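Local coordinates for protein aromatic-amino-acid aminotransferase (Burkholderia pseudomallei, PDB 4F4E) that probably transfers the amino group of aromatic amino acids such as tyrosine to 2-oxoglutarate, working as a homodimer with covalently bound pyridoxal phosphate, at residues 70-75 and 314-319. Residues are numbered along the deposited sequence; the frame is centred on the assembly and turned at random.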
# COMPACT_ATOMS: atom_id res chain seq x y z
N ARG A 70 -8.45 23.60 -1.39
CA ARG A 70 -7.86 24.65 -0.59
C ARG A 70 -7.44 24.15 0.79
O ARG A 70 -6.36 24.46 1.28
CB ARG A 70 -8.82 25.85 -0.47
CG ARG A 70 -9.17 26.46 -1.82
CD ARG A 70 -10.18 27.59 -1.68
NE ARG A 70 -11.59 27.18 -1.56
CZ ARG A 70 -12.40 26.86 -2.56
NH1 ARG A 70 -11.98 26.91 -3.81
NH2 ARG A 70 -13.69 26.56 -2.31
N ALA A 71 -8.29 23.33 1.41
CA ALA A 71 -8.00 22.80 2.73
C ALA A 71 -6.77 21.89 2.71
O ALA A 71 -5.99 21.89 3.63
CB ALA A 71 -9.21 22.08 3.30
N VAL A 72 -6.55 21.20 1.60
CA VAL A 72 -5.43 20.31 1.46
C VAL A 72 -4.15 21.14 1.30
O VAL A 72 -3.18 20.94 2.00
CB VAL A 72 -5.64 19.34 0.29
CG1 VAL A 72 -4.35 18.65 -0.12
CG2 VAL A 72 -6.72 18.32 0.64
N ARG A 73 -4.19 22.10 0.39
CA ARG A 73 -3.04 23.02 0.18
C ARG A 73 -2.67 23.68 1.51
O ARG A 73 -1.49 23.69 1.92
CB ARG A 73 -3.41 24.08 -0.86
CG ARG A 73 -2.27 24.99 -1.25
CD ARG A 73 -2.81 26.26 -1.92
NE ARG A 73 -3.72 26.96 -0.99
CZ ARG A 73 -4.97 27.37 -1.27
NH1 ARG A 73 -5.51 27.19 -2.49
NH2 ARG A 73 -5.70 27.96 -0.31
N ASP A 74 -3.68 24.18 2.21
CA ASP A 74 -3.44 24.87 3.48
C ASP A 74 -2.83 23.96 4.50
O ASP A 74 -1.85 24.34 5.19
CB ASP A 74 -4.70 25.53 4.01
CG ASP A 74 -5.17 26.69 3.11
OD1 ASP A 74 -4.38 27.10 2.24
OD2 ASP A 74 -6.32 27.17 3.24
N ALA A 75 -3.37 22.75 4.63
CA ALA A 75 -2.82 21.80 5.58
C ALA A 75 -1.40 21.41 5.25
O ALA A 75 -0.56 21.24 6.16
CB ALA A 75 -3.67 20.53 5.67
N GLY A 314 -2.92 10.48 4.88
CA GLY A 314 -3.64 10.35 6.14
C GLY A 314 -3.42 11.47 7.13
O GLY A 314 -4.36 11.91 7.78
N ALA A 315 -2.19 11.94 7.23
CA ALA A 315 -1.87 13.03 8.14
C ALA A 315 -2.60 14.32 7.74
O ALA A 315 -3.07 15.06 8.59
CB ALA A 315 -0.38 13.26 8.22
N ILE A 316 -2.64 14.58 6.44
CA ILE A 316 -3.36 15.71 5.90
C ILE A 316 -4.88 15.61 6.12
O ILE A 316 -5.50 16.57 6.59
CB ILE A 316 -3.01 15.92 4.42
CG1 ILE A 316 -1.52 16.30 4.30
CG2 ILE A 316 -3.88 16.94 3.75
CD1 ILE A 316 -1.02 17.60 4.94
N VAL A 317 -5.48 14.46 5.84
CA VAL A 317 -6.91 14.31 6.09
C VAL A 317 -7.15 14.49 7.58
O VAL A 317 -8.09 15.21 7.96
CB VAL A 317 -7.45 12.97 5.60
CG1 VAL A 317 -8.89 12.67 6.14
CG2 VAL A 317 -7.39 12.88 4.08
N ALA A 318 -6.36 13.84 8.44
CA ALA A 318 -6.54 13.98 9.90
C ALA A 318 -6.43 15.44 10.33
O ALA A 318 -7.24 15.93 11.16
CB ALA A 318 -5.51 13.13 10.67
N ALA A 319 -5.45 16.16 9.75
CA ALA A 319 -5.27 17.61 10.06
C ALA A 319 -6.51 18.45 9.68
O ALA A 319 -6.93 19.32 10.48
CB ALA A 319 -4.01 18.18 9.38
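Ile316 carries most of this apolar contact, reaching across from helix 312-322 to meet Ala75 of helix 70-81 with both of its branches and Val72 with CG2 alone. That CG2 stands anti to the backbone N and meets two residues of the other helix, 4.1 Å from Ala75 CB and 4.3 Å from Val72 CG1. The longer branch starts beside the backbone N (chi1 -65°) and bends again at chi2, which lays Ile316 CD1 alongside the backbone of Ala75, 3.8 Å from Ala75 C, with Ala75 CB at 4.0 Å. The same side chain also touches Glu76 and Arg79, farther along helix 70-81. The contact packs two helices of the fold type I (class-I) aminotransferase against each other, and all the strands of the large mixed sheet fall between them in sequence; the segment axes come within 9.5 Å at 109°, closer to perpendicular than to antiparallel. Val317 points away from residues 70-75, and its side chain packs on Phe267, Phe271 and Leu273, loop residues near Lys269, which carries the pyridoxal phosphate. Val72 also rests on Phe271, which thus touches both helices. One turn beyond Ile316, Ala319 adds a methyl contact, its CB 4.4 Å from Ala75 CB, at the less buried margin. On the turn before Ala75, Ala71 packs on Ser329 and Trp330 of helix 324-354.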